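PDB 2HKE: diphosphomevalonate decarboxylase, putative from Trypanosoma brucei, which probably catalyses the ATP-dependent decarboxylation of (R)-5-diphosphomevalonate to isopentenyl diphosphate, a precursor of sterols and other isoprenoids. Local coordinates for residues 6-10 and 120-125; 36-40 and 149-153; 49-53 and 375-379; 58-64 and 96-102; 135-141 and 166-171. The protein carries 1 engineered substitution. The contacts are given in a common frame with arbitrary orientation. Numbering follows the deposited sequence.

Interaction 1: 6-10 and 120-125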
# COMPACT_ATOMS: atom_id res chain seq x y z
N VAL A 6 -13.29 20.63 -0.56
CA VAL A 6 -11.89 20.25 -0.69
C VAL A 6 -11.79 18.92 -1.42
O VAL A 6 -12.58 18.02 -1.15
CB VAL A 6 -11.22 20.12 0.71
CG1 VAL A 6 -9.81 19.58 0.59
CG2 VAL A 6 -11.26 21.47 1.45
N THR A 7 -10.83 18.83 -2.33
CA THR A 7 -10.60 17.62 -3.13
C THR A 7 -9.13 17.23 -3.04
O THR A 7 -8.23 18.06 -3.19
CB THR A 7 -11.00 17.82 -4.63
OG1 THR A 7 -12.37 18.18 -4.69
CG2 THR A 7 -10.80 16.50 -5.42
N VAL A 8 -8.91 15.94 -2.80
CA VAL A 8 -7.56 15.39 -2.58
C VAL A 8 -7.45 14.11 -3.36
O VAL A 8 -8.42 13.36 -3.44
CB VAL A 8 -7.35 15.02 -1.07
CG1 VAL A 8 -6.06 14.25 -0.87
CG2 VAL A 8 -7.39 16.28 -0.21
N GLU A 9 -6.26 13.86 -3.90
CA GLU A 9 -5.92 12.56 -4.43
C GLU A 9 -4.81 11.97 -3.55
O GLU A 9 -3.89 12.67 -3.14
CB GLU A 9 -5.48 12.67 -5.87
CG GLU A 9 -6.68 12.89 -6.84
CD GLU A 9 -6.27 12.90 -8.32
OE1 GLU A 9 -5.06 13.13 -8.60
OE2 GLU A 9 -7.18 12.68 -9.18
N ALA A 10 -4.94 10.68 -3.25
CA ALA A 10 -3.88 9.98 -2.54
C ALA A 10 -3.46 8.71 -3.27
O ALA A 10 -4.30 7.99 -3.85
CB ALA A 10 -4.31 9.67 -1.12
N CYS A 120 -6.71 7.64 3.24
CA CYS A 120 -5.74 8.75 3.29
C CYS A 120 -6.30 9.99 2.58
O CYS A 120 -6.25 11.09 3.12
CB CYS A 120 -4.45 8.34 2.68
SG CYS A 120 -3.13 9.54 2.92
N ALA A 121 -6.84 9.82 1.38
CA ALA A 121 -7.40 10.97 0.66
C ALA A 121 -8.55 11.59 1.46
O ALA A 121 -8.68 12.83 1.54
CB ALA A 121 -7.85 10.53 -0.73
N MET A 122 -9.40 10.76 2.06
CA MET A 122 -10.52 11.27 2.86
C MET A 122 -10.04 12.01 4.11
O MET A 122 -10.57 13.06 4.48
CB MET A 122 -11.43 10.12 3.25
CG MET A 122 -12.68 10.54 3.91
SD MET A 122 -13.68 9.17 4.46
CE MET A 122 -13.78 8.15 2.98
N SER A 123 -9.08 11.41 4.81
CA SER A 123 -8.43 12.08 5.97
C SER A 123 -7.94 13.49 5.62
O SER A 123 -8.27 14.47 6.30
CB SER A 123 -7.21 11.28 6.49
OG SER A 123 -6.50 12.07 7.43
N ALA A 124 -7.16 13.59 4.55
CA ALA A 124 -6.58 14.88 4.17
C ALA A 124 -7.65 15.91 3.77
O ALA A 124 -7.55 17.05 4.15
CB ALA A 124 -5.55 14.73 3.04
N ALA A 125 -8.67 15.47 3.03
CA ALA A 125 -9.77 16.35 2.60
C ALA A 125 -10.56 16.84 3.81
O ALA A 125 -10.89 18.02 3.89
CB ALA A 125 -10.70 15.63 1.58

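Interaction 2: 36-40 and 149-153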
# COMPACT_ATOMS: atom_id res chain seq x y z
N SER A 36 5.95 -0.60 10.76
CA SER A 36 5.98 -1.05 9.38
C SER A 36 6.67 0.01 8.53
O SER A 36 6.90 1.12 9.02
CB SER A 36 4.59 -1.39 8.87
OG SER A 36 3.63 -0.39 9.14
N PHE A 37 7.00 -0.31 7.30
CA PHE A 37 7.86 0.56 6.53
C PHE A 37 7.43 0.33 5.09
O PHE A 37 7.39 -0.83 4.64
CB PHE A 37 9.31 0.10 6.76
CG PHE A 37 10.38 1.19 6.64
CD1 PHE A 37 10.20 2.37 5.93
CD2 PHE A 37 11.63 0.93 7.17
CE1 PHE A 37 11.24 3.31 5.84
CE2 PHE A 37 12.67 1.85 7.11
CZ PHE A 37 12.47 3.04 6.41
N SER A 38 7.13 1.42 4.36
CA SER A 38 6.57 1.27 3.02
C SER A 38 7.17 2.28 2.07
O SER A 38 7.82 3.26 2.49
CB SER A 38 5.06 1.46 3.04
OG SER A 38 4.73 2.72 3.61
N ILE A 39 7.00 1.98 0.79
CA ILE A 39 7.29 2.92 -0.27
C ILE A 39 5.96 3.45 -0.78
O ILE A 39 5.05 2.71 -1.16
CB ILE A 39 8.05 2.25 -1.44
CG1 ILE A 39 9.41 1.73 -0.98
CG2 ILE A 39 8.26 3.21 -2.66
CD1 ILE A 39 10.20 1.10 -2.08
N THR A 40 5.87 4.77 -0.88
CA THR A 40 4.72 5.38 -1.46
C THR A 40 4.81 5.35 -3.00
O THR A 40 5.85 5.67 -3.54
CB THR A 40 4.67 6.83 -0.98
OG1 THR A 40 4.69 6.85 0.44
CG2 THR A 40 3.42 7.51 -1.53
N ARG A 149 0.34 5.51 6.11
CA ARG A 149 1.64 5.65 5.48
C ARG A 149 1.60 6.35 4.12
O ARG A 149 2.64 6.67 3.57
CB ARG A 149 2.34 4.31 5.36
CG ARG A 149 2.57 3.56 6.72
CD ARG A 149 3.42 2.32 6.45
NE ARG A 149 2.80 1.52 5.37
CZ ARG A 149 2.08 0.42 5.52
NH1 ARG A 149 1.91 -0.13 6.71
NH2 ARG A 149 1.50 -0.12 4.45
N SER A 150 0.39 6.55 3.57
CA SER A 150 0.24 7.25 2.30
C SER A 150 0.29 8.80 2.45
O SER A 150 0.19 9.52 1.42
CB SER A 150 -0.98 6.73 1.56
OG SER A 150 -0.68 5.52 0.88
N ALA A 151 0.44 9.27 3.69
CA ALA A 151 0.40 10.69 4.01
C ALA A 151 1.62 11.44 3.52
O ALA A 151 1.58 12.66 3.38
CB ALA A 151 0.19 10.92 5.58
N PHE A 152 2.70 10.71 3.22
CA PHE A 152 3.96 11.27 2.83
C PHE A 152 4.45 10.54 1.62
O PHE A 152 4.14 9.34 1.45
CB PHE A 152 5.00 11.06 3.90
CG PHE A 152 4.61 11.59 5.22
CD1 PHE A 152 4.70 12.96 5.46
CD2 PHE A 152 4.16 10.76 6.22
CE1 PHE A 152 4.30 13.47 6.71
CE2 PHE A 152 3.77 11.23 7.43
CZ PHE A 152 3.85 12.59 7.69
N GLY A 153 5.24 11.25 0.81
CA GLY A 153 6.00 10.66 -0.29
C GLY A 153 7.20 9.89 0.23
O GLY A 153 7.57 10.00 1.40
O HOH W 1 4.29 4.87 2.22

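Interaction 3: 49-53 and 375-379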
# COMPACT_ATOMS: atom_id res chain seq x y z
N LYS A 49 -9.52 9.42 -4.96
CA LYS A 49 -9.87 10.81 -4.95
C LYS A 49 -11.08 10.95 -4.04
O LYS A 49 -12.01 10.15 -4.12
CB LYS A 49 -10.20 11.23 -6.36
CG LYS A 49 -10.70 12.66 -6.51
CD LYS A 49 -10.53 13.03 -8.01
CE LYS A 49 -11.28 14.22 -8.41
NZ LYS A 49 -11.23 14.34 -9.93
N THR A 50 -11.02 11.96 -3.15
CA THR A 50 -12.15 12.35 -2.29
C THR A 50 -12.39 13.85 -2.36
O THR A 50 -11.46 14.64 -2.31
CB THR A 50 -11.91 12.00 -0.80
OG1 THR A 50 -11.81 10.60 -0.65
CG2 THR A 50 -13.01 12.53 0.13
N SER A 51 -13.67 14.19 -2.41
CA SER A 51 -14.15 15.56 -2.30
C SER A 51 -15.03 15.64 -1.07
O SER A 51 -15.84 14.75 -0.80
CB SER A 51 -14.95 15.97 -3.56
OG SER A 51 -14.07 16.22 -4.66
N VAL A 52 -14.87 16.69 -0.29
CA VAL A 52 -15.74 16.89 0.84
C VAL A 52 -16.34 18.30 0.77
O VAL A 52 -15.67 19.23 0.30
CB VAL A 52 -15.02 16.66 2.20
CG1 VAL A 52 -14.38 15.25 2.24
CG2 VAL A 52 -13.95 17.74 2.47
N GLU A 53 -17.58 18.43 1.25
CA GLU A 53 -18.23 19.74 1.36
C GLU A 53 -18.88 19.91 2.72
O GLU A 53 -19.66 19.06 3.12
CB GLU A 53 -19.28 19.89 0.25
CG GLU A 53 -19.68 21.36 -0.01
CD GLU A 53 -20.97 21.51 -0.83
OE1 GLU A 53 -21.46 20.54 -1.47
OE2 GLU A 53 -21.51 22.63 -0.82
N GLU A 375 -11.82 19.94 -10.29
CA GLU A 375 -11.65 18.49 -10.24
C GLU A 375 -12.54 17.83 -9.20
O GLU A 375 -12.47 16.63 -9.00
CB GLU A 375 -10.20 18.15 -9.91
CG GLU A 375 -9.21 18.86 -10.80
CD GLU A 375 -7.97 18.04 -11.07
OE1 GLU A 375 -8.09 16.90 -11.61
OE2 GLU A 375 -6.85 18.54 -10.77
N SER A 376 -13.39 18.62 -8.55
CA SER A 376 -14.24 18.13 -7.51
C SER A 376 -15.22 17.08 -8.00
O SER A 376 -15.68 17.14 -9.13
CB SER A 376 -14.99 19.28 -6.87
OG SER A 376 -15.85 18.81 -5.87
N LEU A 377 -15.53 16.13 -7.13
CA LEU A 377 -16.54 15.10 -7.40
C LEU A 377 -17.89 15.59 -6.96
O LEU A 377 -18.88 14.86 -7.05
CB LEU A 377 -16.21 13.83 -6.62
CG LEU A 377 -14.81 13.27 -6.84
CD1 LEU A 377 -14.56 12.01 -6.01
CD2 LEU A 377 -14.62 12.98 -8.32
N ILE A 378 -17.91 16.80 -6.41
CA ILE A 378 -19.11 17.43 -5.89
C ILE A 378 -19.37 18.63 -6.80
O ILE A 378 -18.55 19.57 -6.85
CB ILE A 378 -18.92 17.89 -4.40
CG1 ILE A 378 -18.75 16.67 -3.48
CG2 ILE A 378 -20.08 18.75 -3.92
CD1 ILE A 378 -18.39 17.01 -2.06
N PRO A 379 -20.48 18.60 -7.55
CA PRO A 379 -20.80 19.69 -8.47
C PRO A 379 -21.36 20.91 -7.73
O PRO A 379 -21.98 20.77 -6.67
CB PRO A 379 -21.90 19.09 -9.35
CG PRO A 379 -22.64 18.20 -8.42
CD PRO A 379 -21.54 17.56 -7.56
O HOH W 2 -8.83 14.71 -10.81

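Interaction 4: 58-64 and 96-102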
# COMPACT_ATOMS: atom_id res chain seq x y z
N ILE A 58 -28.09 20.33 5.61
CA ILE A 58 -28.38 18.92 5.83
C ILE A 58 -28.32 18.51 7.30
O ILE A 58 -27.70 19.19 8.13
CB ILE A 58 -27.44 18.02 4.99
CG1 ILE A 58 -26.04 17.92 5.62
CG2 ILE A 58 -27.34 18.56 3.55
CD1 ILE A 58 -25.02 17.25 4.72
N GLU A 59 -28.95 17.38 7.60
CA GLU A 59 -29.16 16.93 8.97
C GLU A 59 -28.25 15.77 9.40
O GLU A 59 -28.09 15.52 10.59
CB GLU A 59 -30.63 16.54 9.20
CG GLU A 59 -31.72 17.48 8.58
CD GLU A 59 -31.69 18.93 9.07
OE1 GLU A 59 -31.46 19.18 10.29
OE2 GLU A 59 -31.93 19.84 8.22
N THR A 60 -27.65 15.06 8.45
CA THR A 60 -26.61 14.09 8.81
C THR A 60 -25.44 14.17 7.83
O THR A 60 -25.52 14.82 6.79
CB THR A 60 -27.16 12.61 8.90
OG1 THR A 60 -27.58 12.15 7.61
CG2 THR A 60 -28.33 12.51 9.88
N ASP A 61 -24.33 13.54 8.20
CA ASP A 61 -23.21 13.42 7.27
C ASP A 61 -23.59 12.41 6.21
O ASP A 61 -24.41 11.51 6.47
CB ASP A 61 -21.98 12.93 8.00
CG ASP A 61 -21.54 13.89 9.08
OD1 ASP A 61 -21.52 15.12 8.84
OD2 ASP A 61 -21.24 13.38 10.17
N THR A 62 -23.02 12.57 5.02
CA THR A 62 -23.21 11.60 3.95
C THR A 62 -21.90 11.13 3.37
O THR A 62 -20.87 11.84 3.37
CB THR A 62 -24.06 12.16 2.80
OG1 THR A 62 -23.32 13.16 2.11
CG2 THR A 62 -25.40 12.76 3.30
N LEU A 63 -21.94 9.92 2.85
CA LEU A 63 -20.77 9.32 2.25
C LEU A 63 -21.21 8.64 0.97
O LEU A 63 -22.14 7.87 1.01
CB LEU A 63 -20.22 8.29 3.21
CG LEU A 63 -19.07 7.43 2.70
CD1 LEU A 63 -17.88 8.31 2.35
CD2 LEU A 63 -18.71 6.39 3.81
N ARG A 64 -20.54 8.94 -0.13
CA ARG A 64 -20.78 8.30 -1.41
C ARG A 64 -19.48 7.64 -1.82
O ARG A 64 -18.41 8.30 -1.89
CB ARG A 64 -21.21 9.33 -2.43
CG ARG A 64 -21.86 8.75 -3.70
CD ARG A 64 -22.38 9.89 -4.65
NE ARG A 64 -23.60 10.53 -4.19
CZ ARG A 64 -24.83 10.04 -4.37
NH1 ARG A 64 -25.03 8.89 -5.00
NH2 ARG A 64 -25.87 10.72 -3.91
N LYS A 96 -21.00 21.39 11.98
CA LYS A 96 -21.33 21.26 10.58
C LYS A 96 -21.35 19.78 10.25
O LYS A 96 -20.59 19.00 10.82
CB LYS A 96 -20.28 21.93 9.70
CG LYS A 96 -20.04 23.40 9.97
CD LYS A 96 -21.08 24.26 9.30
CE LYS A 96 -20.86 25.75 9.60
NZ LYS A 96 -21.32 26.06 11.00
N LYS A 97 -22.23 19.41 9.33
CA LYS A 97 -22.22 18.09 8.72
C LYS A 97 -21.43 18.19 7.43
O LYS A 97 -21.18 19.28 6.90
CB LYS A 97 -23.64 17.61 8.39
CG LYS A 97 -24.62 17.65 9.54
CD LYS A 97 -24.24 16.71 10.66
CE LYS A 97 -25.01 17.03 11.91
NZ LYS A 97 -24.82 18.45 12.31
N VAL A 98 -21.05 17.04 6.91
CA VAL A 98 -20.22 16.99 5.75
C VAL A 98 -20.78 15.99 4.73
O VAL A 98 -21.32 14.95 5.11
CB VAL A 98 -18.78 16.64 6.17
CG1 VAL A 98 -18.71 15.28 6.91
CG2 VAL A 98 -17.84 16.70 5.00
N ASN A 99 -20.71 16.35 3.46
CA ASN A 99 -20.91 15.40 2.35
C ASN A 99 -19.54 14.95 1.87
O ASN A 99 -18.75 15.78 1.48
CB ASN A 99 -21.59 16.00 1.10
CG ASN A 99 -22.97 16.56 1.36
OD1 ASN A 99 -23.23 17.73 1.02
ND2 ASN A 99 -23.88 15.76 1.89
N ILE A 100 -19.29 13.66 1.91
CA ILE A 100 -18.05 13.05 1.44
C ILE A 100 -18.36 12.21 0.22
O ILE A 100 -19.28 11.38 0.26
CB ILE A 100 -17.48 12.09 2.50
CG1 ILE A 100 -17.32 12.78 3.86
CG2 ILE A 100 -16.16 11.48 2.05
CD1 ILE A 100 -17.07 11.80 4.97
N VAL A 101 -17.57 12.40 -0.83
CA VAL A 101 -17.74 11.67 -2.08
C VAL A 101 -16.38 11.14 -2.46
O VAL A 101 -15.43 11.91 -2.59
CB VAL A 101 -18.29 12.62 -3.19
CG1 VAL A 101 -18.34 11.90 -4.54
CG2 VAL A 101 -19.65 13.20 -2.78
N SER A 102 -16.27 9.81 -2.56
CA SER A 102 -14.99 9.18 -2.74
C SER A 102 -15.04 8.25 -3.94
O SER A 102 -16.04 7.56 -4.15
CB SER A 102 -14.64 8.39 -1.50
OG SER A 102 -14.50 9.28 -0.43
O HOH W 3 -21.97 12.13 -0.05

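Interaction 5: 135-141 and 166-171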
# COMPACT_ATOMS: atom_id res chain seq x y z
N ASN A 135 -3.24 15.47 12.40
CA ASN A 135 -2.48 15.29 11.19
C ASN A 135 -3.09 14.21 10.29
O ASN A 135 -3.83 13.33 10.76
CB ASN A 135 -1.00 15.05 11.46
CG ASN A 135 -0.76 13.80 12.26
OD1 ASN A 135 -0.86 12.67 11.76
ND2 ASN A 135 -0.45 13.99 13.54
N VAL A 136 -2.78 14.31 9.00
CA VAL A 136 -3.38 13.45 8.03
C VAL A 136 -3.12 11.99 8.40
O VAL A 136 -4.04 11.16 8.27
CB VAL A 136 -2.85 13.75 6.60
CG1 VAL A 136 -3.23 12.59 5.62
CG2 VAL A 136 -3.40 15.11 6.13
N SER A 137 -1.88 11.70 8.78
CA SER A 137 -1.50 10.32 9.06
C SER A 137 -2.33 9.70 10.21
O SER A 137 -2.88 8.59 10.07
CB SER A 137 0.00 10.22 9.30
OG SER A 137 0.39 8.91 9.62
N MET A 138 -2.45 10.40 11.35
CA MET A 138 -3.20 9.85 12.48
C MET A 138 -4.68 9.71 12.25
O MET A 138 -5.28 8.76 12.75
CB MET A 138 -2.92 10.66 13.75
CG MET A 138 -1.47 10.46 14.21
SD MET A 138 -1.14 11.39 15.76
CE MET A 138 -2.79 11.33 16.45
N LEU A 139 -5.28 10.61 11.49
CA LEU A 139 -6.70 10.43 11.17
C LEU A 139 -6.91 9.29 10.17
O LEU A 139 -7.85 8.52 10.29
CB LEU A 139 -7.25 11.73 10.60
CG LEU A 139 -8.75 11.72 10.46
CD1 LEU A 139 -9.43 11.59 11.79
CD2 LEU A 139 -9.21 12.98 9.68
N ALA A 140 -6.03 9.19 9.18
CA ALA A 140 -6.08 8.13 8.18
C ALA A 140 -5.97 6.75 8.87
O ALA A 140 -6.68 5.84 8.49
CB ALA A 140 -4.96 8.31 7.18
N ARG A 141 -5.14 6.67 9.91
CA ARG A 141 -4.88 5.44 10.68
C ARG A 141 -6.15 4.88 11.27
O ARG A 141 -6.37 3.66 11.28
CB ARG A 141 -3.91 5.76 11.82
CG ARG A 141 -3.29 4.54 12.44
CD ARG A 141 -2.69 4.82 13.79
NE ARG A 141 -3.72 5.04 14.79
CZ ARG A 141 -3.85 6.09 15.58
NH1 ARG A 141 -2.94 7.06 15.60
NH2 ARG A 141 -4.81 6.11 16.47
N GLY A 166 -2.92 6.44 21.49
CA GLY A 166 -2.56 6.47 20.08
C GLY A 166 -1.86 7.76 19.65
O GLY A 166 -1.56 7.93 18.47
N SER A 167 -1.58 8.66 20.61
CA SER A 167 -1.05 10.00 20.29
C SER A 167 0.37 9.99 19.73
O SER A 167 0.80 11.00 19.17
CB SER A 167 -1.15 10.94 21.51
OG SER A 167 -0.33 10.43 22.53
N ASP A 168 1.08 8.88 19.84
CA ASP A 168 2.38 8.71 19.20
C ASP A 168 2.40 7.59 18.13
O ASP A 168 3.44 7.16 17.67
CB ASP A 168 3.46 8.46 20.23
CG ASP A 168 3.27 7.18 21.02
OD1 ASP A 168 2.18 6.58 20.96
OD2 ASP A 168 4.22 6.79 21.74
N CYS A 169 1.22 7.12 17.75
CA CYS A 169 1.12 6.07 16.74
C CYS A 169 0.87 6.75 15.37
O CYS A 169 -0.27 7.13 15.02
CB CYS A 169 0.01 5.11 17.12
SG CYS A 169 -0.20 3.71 16.06
N VAL A 170 1.94 6.93 14.62
CA VAL A 170 1.90 7.84 13.49
C VAL A 170 2.99 7.51 12.50
O VAL A 170 4.00 6.93 12.87
CB VAL A 170 2.07 9.29 14.02
CG1 VAL A 170 3.49 9.46 14.58
CG2 VAL A 170 1.71 10.36 12.92
N ALA A 171 2.79 7.90 11.23
CA ALA A 171 3.78 7.66 10.21
C ALA A 171 4.69 8.86 10.14
O ALA A 171 4.23 9.99 10.39
CB ALA A 171 3.17 7.41 8.84

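Interaction 1: 6-10 and 120-125
Look at the strand first: in 6-10 every second side chain, V6, V8 and A10, points at the helix segment 120-125. V8 is the most extensively covered residue of the strand segment. It drops into a hollow floored by small residues, with CG1 4.1 Å from A121 CB and 4.0 Å from A124 CB. Its other methyl, CG2, lies 3.8 Å from A125 CB and presses on the helix backbone, 3.6 Å from A125 N. At one end of this knob, A10 CB butts against A121 CB at 3.7 Å and reaches C120 CB at 4.0 Å. At the other end, V6 CG1 rides against A125, 3.8 Å from its CA. No hydrogen bond crosses; the contact is apolar packing. Because the helix offers alanines here, its axis comes to 7.1 Å from that of the strand, an approach that bulky side chains would prevent. The N-to-C directions lie 148° apart, a skewed antiparallel course, and the nearest CA pairs follow it: A10 with A121 at one end, V6 with A125 at the other. T7 and E9 point away from the helix, and E9 makes a salt bridge with R47. This is tight helix-on-sheet packing, with helix 114-130 laid over one face of the N-terminal sheet, in an α+β domain of the S5 domain 2-like kind, as in the GHMP kinase superfamily.

Interaction 2: 36-40 and 149-153
R149 runs alongside strand 36-40 and overlaps S36 and S38, whose hydroxyls meet its guanidinium at the edge, near its plane. NH1 of R149 donates to S36 OG at 3.0 Å; the bond from R149 NE to S38 OG, 2.9 Å long, is weak because its angle is poor. The remaining nitrogen, NH2, turns to N13 on the neighbouring strand 5-15, so the one guanidinium spans two strands of the sheet. Further along, the contact passes from side chain to backbone. T40 OG1 donates to F152 O at 2.7 Å, and a water bridges the two segments: it sits 2.6 Å from S38 OG and donates to T40 OG1 at 2.7 Å and R149 O at 2.8 Å. All this belongs to the N-terminal α+β domain, S5 domain 2-like as in the GHMP kinases, where the link from helix 136-143 to strand 155-159 folds across the face of strand 36-40 that carries S36, S38 and T40, before 155-159 pairs with 36-40. S36, S38 and T40 point their CA-CB bonds toward that link, while F37 and I39 point away, F37 packing edge-to-face with F174. G153 brings the backbone close to T40, with the two CA atoms 5.6 Å apart, and the ring of F152 leads away from the strand, its CE2 packing against A171 O.

Interaction 3: 49-53 and 375-379
An ST turn in the C-terminal tail folds 375-379 onto the sheet face bearing K49, S51 and E53; T50 and V52 point the other way, toward helix 114-130. The turn is closed by I378 N donating to S376 OG at 2.9 Å. Its neighbouring amide, L377 N, donates to S51 OG at 2.9 Å and almost straight, while the same hydroxyl is also bonded to T7 on the next strand. Around this polar centre sit two apolar side chains. L377 CD2 rests 3.6 Å from K49 CE, and I378 spreads over the strand, with CD1 3.6 Å from S51 O and CG2 3.3 Å from E53 OE1. At the K49 end a water takes a bond from K49 NZ at 2.6 Å and donates to E375 OE1 at 2.4 Å, a very short distance. The opposite charges of K49 and E375 are therefore linked through a water, and a well-directed backbone-to-hydroxyl bond, flanked by aliphatic packing, fixes the turn on the strand.

Interaction 4: 58-64 and 96-102
Backbone hydrogen bonds come first: this is a parallel ladder, the strand directions only 10° apart. T62 N donates to V98 O (2.9 Å), I100 N to T62 O (2.8 Å), R64 N to I100 O (2.8 Å) and S102 N to R64 O (2.7 Å). CA-H...O contacts thicken it, such as L63 CA to I100 O at 3.2 Å. Side chains add polar bonds. At the start of the ladder D61 OD1 accepts from V98 N at 2.8 Å, carrying the pairing past the strand proper, and also forms a salt bridge with R86. Within the ladder N99 ND2 donates to T62 OG1 at 2.7 Å, and a water 2.7 Å from T62 OG1 donates to I100 O at 2.8 Å. The apolar pair is L63 CD1 with I100 CG2, 3.6 Å apart on the face covered by helices 76-86 and 114-130. Before the strand, I58 makes van der Waals contacts, its CG1 3.7 Å from K97 CB and its CD1 3.4 Å from N99 ND2. The chain returns to this parallel neighbour through strand 68-70 and helices 76-86 and 91-94. Regular amide bonding thus sets the register, with D61 standing in for a backbone acceptor where the ladder begins.

Interaction 5: 135-141 and 166-171
Five side-chain conformations make this contact. N135, in the p rotamer, folds back over the first turn of its helix: OD1 caps M138 N at 2.8 Å as a true N-cap, and ND2 makes a weak bond to M138 SD at 3.5 Å. S137 is t, which puts OG 3.1 Å from A171 N as its acceptor; the same hydroxyl is bonded to C148 O. M138 runs out m then t across 166-171, so that CG touches V170 CG2 at 3.4 Å and SD lies 3.9 Å from S167 O. V170 answers with chi1 at 67°, bringing CG2 within 3.6 Å of N135 OD1 and 3.8 Å of S137 OG. R141 starts out t, t and then bends at chi3 (72°), so that NH1 donates to C169 O at 2.7 Å while C169 CB covers one face of the guanidinium; R141 CD passes 3.5 Å from C169 SG, and R141 NH2 turns to L29. The chain facing R141 is a type I turn, closed by C169 N to G166 O at 3.0 Å. G166 has a positive phi of 85°, and a CB there would clash with R141 NH2, two reasons why glycine suits the spot. Helix 136-143 is thereby set beside the start of strand 170-175, while on other sides V136, L139 and A140 touch helix 114-130 and L139 also meets helix 76-86.

From the N terminus, strand 5-15 opens interaction 1, then strands 36-40 and 48-55 open interactions 2 and 3 before any loop has closed. Interaction 4 closes first, at 96-102, and so lies within all three. Interaction 1 closes at 120-125 and crosses both 2 and 3; 2 and 3 also cross. Interaction 5 then opens, straddling the closure of interaction 2 at 149-153, so those two cross, and it closes at 166-171 inside the long loop of interaction 3. That last loop ends only when the tail returns, after the C-terminal domain, to the N-terminal sheet. All five reach this sheet: 1, 3 and 4 meet around strand 48-55, while 2 and 5 meet beside 155-159.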